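Local coordinates for protein 2-methyl-aconitate isomerase (Shewanella oneidensis, PDB 5K87) that catalyses the isomerization of 2-methyl-aconitate between its cis and trans forms, a step in the breakdown of propionate through the 2-methylcitrate cycle, at residues Arg278-Lys283 with Leu313-Leu318; Pro225-Asn230 with Thr257-Gly262. The protein carries 1 engineered substitution. All blocks are in the same frame, centred on the assembly; numbering follows the deposited sequence.

Contact 1 of 2, residues Arg278-Lys283 with Leu313-Leu318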
loop_
_atom_site.group_PDB
_atom_site.type_symbol
_atom_site.label_atom_id
_atom_site.label_comp_id
_atom_site.label_asym_id
_atom_site.label_seq_id
_atom_site.Cartn_x
_atom_site.Cartn_y
_atom_site.Cartn_z
ATOM N N ARG A 278 -10.445 -16.088 -14.256
ATOM C CA ARG A 278 -9.935 -15.151 -15.254
ATOM C C ARG A 278 -10.380 -13.738 -14.868
ATOM O O ARG A 278 -11.317 -13.188 -15.449
ATOM C CB ARG A 278 -10.480 -15.531 -16.634
ATOM C CG ARG A 278 -9.860 -14.786 -17.807
ATOM C CD ARG A 278 -10.729 -14.897 -19.054
ATOM N NE ARG A 278 -10.129 -14.225 -20.202
ATOM C CZ ARG A 278 -9.510 -14.859 -21.194
ATOM N NH1 ARG A 278 -8.984 -14.172 -22.198
ATOM N NH2 ARG A 278 -9.427 -16.182 -21.184
ATOM N N GLN A 279 -9.698 -13.159 -13.888
ATOM C CA GLN A 279 -10.112 -11.887 -13.297
ATOM C C GLN A 279 -9.541 -10.660 -13.999
ATOM O O GLN A 279 -10.109 -9.576 -13.930
ATOM C CB GLN A 279 -9.725 -11.842 -11.817
ATOM C CG GLN A 279 -10.573 -12.738 -10.922
ATOM C CD GLN A 279 -11.981 -12.210 -10.723
ATOM O OE1 GLN A 279 -12.179 -11.111 -10.196
ATOM N NE2 GLN A 279 -12.969 -12.986 -11.151
ATOM N N HIS A 280 -8.410 -10.834 -14.664
ATOM C CA HIS A 280 -7.630 -9.715 -15.190
ATOM C C HIS A 280 -8.163 -9.217 -16.522
ATOM O O HIS A 280 -8.145 -8.026 -16.799
ATOM C CB HIS A 280 -6.184 -10.202 -15.294
ATOM C CG HIS A 280 -5.181 -9.177 -15.724
ATOM N ND1 HIS A 280 -5.266 -7.829 -15.431
ATOM C CD2 HIS A 280 -4.008 -9.343 -16.379
ATOM C CE1 HIS A 280 -4.206 -7.209 -15.921
ATOM N NE2 HIS A 280 -3.426 -8.108 -16.499
ATOM N N THR A 281 -8.660 -10.129 -17.341
ATOM C CA THR A 281 -9.242 -9.754 -18.619
ATOM C C THR A 281 -10.544 -10.527 -18.805
ATOM O O THR A 281 -10.660 -11.661 -18.334
ATOM C CB THR A 281 -8.264 -10.055 -19.785
ATOM O OG1 THR A 281 -7.857 -11.428 -19.729
ATOM C CG2 THR A 281 -7.022 -9.190 -19.697
ATOM N N PRO A 282 -11.550 -9.916 -19.443
ATOM C CA PRO A 282 -11.587 -8.524 -19.898
ATOM C C PRO A 282 -11.793 -7.573 -18.729
ATOM O O PRO A 282 -12.179 -7.996 -17.631
ATOM C CB PRO A 282 -12.831 -8.496 -20.788
ATOM C CG PRO A 282 -13.750 -9.509 -20.147
ATOM C CD PRO A 282 -12.818 -10.615 -19.719
ATOM N N LYS A 283 -11.541 -6.294 -18.971
ATOM C CA LYS A 283 -11.907 -5.246 -18.031
ATOM C C LYS A 283 -13.345 -4.808 -18.288
ATOM O O LYS A 283 -13.881 -5.002 -19.392
ATOM C CB LYS A 283 -10.969 -4.048 -18.211
ATOM C CG LYS A 283 -9.493 -4.392 -18.019
ATOM C CD LYS A 283 -9.182 -4.888 -16.610
ATOM C CE LYS A 283 -7.684 -5.084 -16.397
ATOM N NZ LYS A 283 -7.403 -5.707 -15.061
ATOM N N LEU A 313 -13.172 -0.784 -13.683
ATOM C CA LEU A 313 -12.810 -1.692 -12.604
ATOM C C LEU A 313 -11.588 -2.496 -12.983
ATOM O O LEU A 313 -11.364 -2.790 -14.156
ATOM C CB LEU A 313 -13.961 -2.655 -12.277
ATOM C CG LEU A 313 -15.076 -2.093 -11.401
ATOM C CD1 LEU A 313 -16.033 -1.243 -12.228
ATOM C CD2 LEU A 313 -15.820 -3.225 -10.697
ATOM N N SER A 314 -10.795 -2.842 -11.981
ATOM C CA SER A 314 -9.691 -3.766 -12.190
ATOM C C SER A 314 -9.636 -4.708 -11.009
ATOM O O SER A 314 -9.648 -4.272 -9.860
ATOM C CB SER A 314 -8.368 -3.021 -12.346
ATOM O OG SER A 314 -7.339 -3.907 -12.765
ATOM N N MET A 315 -9.612 -5.999 -11.302
ATOM C CA MET A 315 -9.541 -7.021 -10.259
ATOM C C MET A 315 -10.644 -6.855 -9.211
ATOM O O MET A 315 -10.410 -7.072 -8.024
ATOM C CB MET A 315 -8.148 -7.044 -9.603
ATOM C CG MET A 315 -6.985 -7.132 -10.608
ATOM S SD MET A 315 -7.042 -8.576 -11.685
ATOM C CE MET A 315 -6.655 -9.872 -10.496
ATOM N N GLY A 316 -11.831 -6.444 -9.648
ATOM C CA GLY A 316 -12.995 -6.413 -8.787
ATOM C C GLY A 316 -13.201 -5.145 -7.981
ATOM O O GLY A 316 -14.050 -5.110 -7.086
ATOM N N LYS A 317 -12.444 -4.096 -8.281
ATOM C CA LYS A 317 -12.612 -2.821 -7.594
ATOM C C LYS A 317 -12.584 -1.689 -8.596
ATOM O O LYS A 317 -11.899 -1.783 -9.608
ATOM C CB LYS A 317 -11.476 -2.605 -6.591
ATOM C CG LYS A 317 -11.489 -3.566 -5.410
ATOM C CD LYS A 317 -12.609 -3.230 -4.448
ATOM C CE LYS A 317 -12.737 -4.295 -3.365
ATOM N NZ LYS A 317 -11.487 -4.408 -2.561
ATOM N N LEU A 318 -13.315 -0.614 -8.319
ATOM C CA LEU A 318 -13.164 0.600 -9.105
ATOM C C LEU A 318 -11.723 1.093 -9.000
ATOM O O LEU A 318 -11.192 1.267 -7.901
ATOM C CB LEU A 318 -14.127 1.689 -8.622
ATOM C CG LEU A 318 -14.176 2.891 -9.563
ATOM C CD1 LEU A 318 -14.999 2.543 -10.798
ATOM C CD2 LEU A 318 -14.740 4.125 -8.871
HETATM O O HOH W 1 -9.928 -6.844 -14.023
HETATM O O HOH W 2 -9.977 -10.164 -8.240
#
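K283 NZ is the donor that joins the segments: it gives one hydrogen bond to S314 OG at 2.9 Å and another to H280 ND1 at 3.0 Å, the latter tilted 19° from the imidazole plane. A water accepts from NZ and from M315 N while donating to Q279 O, and H280 O adds a weak bond. Lysine suits the place because its chain bends early, at chi2 (-62°), taking CD past L313 O, and then runs extended to the amine. Both K283 and S314 bind substrate, and T281 to K283 lead into strand 283-288, which pairs with strand 308-314. That strand turns back through a type I' beta turn from S314 to K317, closed by K317 N to S314 O at 3.2 Å; G316 fits because a side chain there would jam against the preceding carbonyl. M315 folds back so that SD lies 3.7 Å from H280 CA and CE meets Q279 CB at 3.9 Å. An alanine in place of K283 would probably leave S314 OG and H280 ND1 without their common donor, and the imidazole freer to turn. The M315 sulfur also approaches the H280 ring obliquely, 5.0 Å from its centroid.

Contact 2 of 2, residues Pro225-Asn230 with Thr257-Gly262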
loop_
_atom_site.group_PDB
_atom_site.type_symbol
_atom_site.label_atom_id
_atom_site.label_comp_id
_atom_site.label_asym_id
_atom_site.label_seq_id
_atom_site.Cartn_x
_atom_site.Cartn_y
_atom_site.Cartn_z
ATOM N N PRO A 225 -8.748 -6.365 -23.644
ATOM C CA PRO A 225 -10.177 -6.547 -23.939
ATOM C C PRO A 225 -11.013 -5.815 -22.898
ATOM O O PRO A 225 -10.766 -5.978 -21.693
ATOM C CB PRO A 225 -10.373 -8.064 -23.838
ATOM C CG PRO A 225 -9.017 -8.646 -24.021
ATOM C CD PRO A 225 -8.048 -7.649 -23.463
ATOM N N THR A 226 -11.972 -5.008 -23.352
ATOM C CA THR A 226 -12.725 -4.126 -22.474
ATOM C C THR A 226 -14.198 -4.104 -22.854
ATOM O O THR A 226 -14.546 -4.045 -24.044
ATOM C CB THR A 226 -12.166 -2.678 -22.528
ATOM O OG1 THR A 226 -10.766 -2.696 -22.225
ATOM C CG2 THR A 226 -12.872 -1.796 -21.516
ATOM N N ILE A 227 -15.054 -4.153 -21.842
ATOM C CA ILE A 227 -16.489 -4.009 -21.993
ATOM C C ILE A 227 -16.851 -2.627 -21.485
ATOM O O ILE A 227 -16.610 -2.323 -20.317
ATOM C CB ILE A 227 -17.226 -5.031 -21.116
ATOM C CG1 ILE A 227 -16.784 -6.454 -21.444
ATOM C CG2 ILE A 227 -18.722 -4.874 -21.270
ATOM C CD1 ILE A 227 -16.872 -7.409 -20.263
ATOM N N PHE A 228 -17.423 -1.793 -22.354
ATOM C CA PHE A 228 -17.913 -0.478 -21.967
ATOM C C PHE A 228 -19.439 -0.474 -21.915
ATOM O O PHE A 228 -20.096 -0.890 -22.870
ATOM C CB PHE A 228 -17.490 0.578 -22.993
ATOM C CG PHE A 228 -16.016 0.853 -23.027
ATOM C CD1 PHE A 228 -15.420 1.629 -22.045
ATOM C CD2 PHE A 228 -15.234 0.372 -24.061
ATOM C CE1 PHE A 228 -14.067 1.907 -22.082
ATOM C CE2 PHE A 228 -13.882 0.641 -24.105
ATOM C CZ PHE A 228 -13.297 1.411 -23.116
ATOM N N ILE A 229 -20.003 0.001 -20.817
ATOM C CA ILE A 229 -21.448 0.153 -20.725
ATOM C C ILE A 229 -21.766 1.589 -20.329
ATOM O O ILE A 229 -20.896 2.312 -19.853
ATOM C CB ILE A 229 -22.048 -0.858 -19.733
ATOM C CG1 ILE A 229 -21.325 -0.770 -18.389
ATOM C CG2 ILE A 229 -21.945 -2.279 -20.296
ATOM C CD1 ILE A 229 -21.604 -1.948 -17.475
ATOM N N ASN A 230 -22.996 2.024 -20.566
ATOM C CA ASN A 230 -23.395 3.371 -20.202
ATOM C C ASN A 230 -23.647 3.476 -18.702
ATOM O O ASN A 230 -24.365 2.651 -18.128
ATOM C CB ASN A 230 -24.646 3.803 -20.956
ATOM C CG ASN A 230 -24.382 4.061 -22.426
ATOM O OD1 ASN A 230 -23.279 4.448 -22.816
ATOM N ND2 ASN A 230 -25.399 3.844 -23.254
ATOM N N THR A 257 -20.746 -9.993 -12.517
ATOM C CA THR A 257 -21.645 -10.805 -13.336
ATOM C C THR A 257 -21.726 -10.259 -14.761
ATOM O O THR A 257 -21.704 -11.019 -15.724
ATOM C CB THR A 257 -23.055 -10.915 -12.716
ATOM O OG1 THR A 257 -22.955 -11.452 -11.389
ATOM C CG2 THR A 257 -23.927 -11.834 -13.559
ATOM N N ILE A 258 -21.796 -8.939 -14.893
ATOM C CA ILE A 258 -21.824 -8.315 -16.206
ATOM C C ILE A 258 -20.507 -8.580 -16.948
ATOM O O ILE A 258 -20.512 -8.914 -18.134
ATOM C CB ILE A 258 -22.119 -6.811 -16.126
ATOM C CG1 ILE A 258 -23.484 -6.572 -15.471
ATOM C CG2 ILE A 258 -22.111 -6.218 -17.519
ATOM C CD1 ILE A 258 -23.739 -5.128 -15.077
ATOM N N ARG A 259 -19.385 -8.451 -16.237
ATOM C CA ARG A 259 -18.071 -8.711 -16.820
ATOM C C ARG A 259 -17.975 -10.152 -17.339
ATOM O O ARG A 259 -17.471 -10.394 -18.432
ATOM C CB ARG A 259 -16.957 -8.426 -15.808
ATOM C CG ARG A 259 -15.556 -8.390 -16.419
ATOM C CD ARG A 259 -14.465 -8.329 -15.339
ATOM N NE ARG A 259 -14.356 -9.603 -14.642
ATOM C CZ ARG A 259 -13.585 -10.610 -15.034
ATOM N NH1 ARG A 259 -12.792 -10.510 -16.096
ATOM N NH2 ARG A 259 -13.599 -11.734 -14.340
ATOM N N ALA A 260 -18.468 -11.103 -16.549
ATOM C CA ALA A 260 -18.457 -12.509 -16.947
ATOM C C ALA A 260 -19.276 -12.736 -18.212
ATOM O O ALA A 260 -18.844 -13.425 -19.132
ATOM C CB ALA A 260 -18.984 -13.369 -15.822
ATOM N N HIS A 261 -20.469 -12.153 -18.255
ATOM C CA HIS A 261 -21.315 -12.307 -19.428
ATOM C C HIS A 261 -20.712 -11.634 -20.653
ATOM O O HIS A 261 -20.830 -12.143 -21.769
ATOM C CB HIS A 261 -22.734 -11.822 -19.136
ATOM C CG HIS A 261 -23.548 -12.824 -18.384
ATOM N ND1 HIS A 261 -23.485 -12.960 -17.013
ATOM C CD2 HIS A 261 -24.404 -13.780 -18.817
ATOM C CE1 HIS A 261 -24.288 -13.936 -16.633
ATOM N NE2 HIS A 261 -24.858 -14.449 -17.708
ATOM N N GLY A 262 -20.033 -10.510 -20.449
ATOM C CA GLY A 262 -19.329 -9.857 -21.536
ATOM C C GLY A 262 -18.188 -10.713 -22.048
ATOM O O GLY A 262 -17.972 -10.825 -23.255
#
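I227 makes the main approach of strand 225-230 to helix 257-262, and its CD1 methyl does nearly all the touching. Its chi1 (-57°) sets CG1 beside the backbone N, and the near-extended chi2 (151°) carries CD1 on to the helix backbone, where I227 CD1 lies 3.6 Å from R259 O and 3.7 Å from G262 CA. I227 CD1 is also 4.2 Å from R259 CG, the aliphatic part of a side chain whose guanidinium leads elsewhere: NE forms a salt bridge with E256, while NH1 and NH2 bond to P282 O and R278 O. Glycine suits position 262 because a CB there would collide with the isoleucine methyl. At the next residue, F228, the side chain turns to the other face of the strand and packs on A329 and I330 of helix 324-334. I229 points toward helix 257-262 again, and its CD1 meets I258 CG2 at 4.3 Å, a looser methyl-to-methyl contact between two branched side chains; I258 also rests on F215 and I284 of the flanking strands. The short axes pass 9.2 Å apart at 122°, with strand 225-230 between an outer helix and helix 324-334, an arrangement consistent with the DAP epimerase fold, in which strands wrap around a central helix.

How the contacts relate
The centres of the two contacts lie about 10 Å apart, on the same side of the chain's centre. Along the chain they come in series: contact 2 closes with helix 249-266 before contact 1 opens in the loop that follows it. They join through strand pairing, since K283 N and K283 O probably hydrogen-bond to P225 O and I227 N, so strand 225-230 lies parallel to strand 283-288, which in turn pairs with strand 308-314. Beside this pairing, P282 CB of contact 1 packs on P225 O of contact 2. The helix-covered strand of contact 2 thus borders the strand whose first residue, in contact 1, binds substrate.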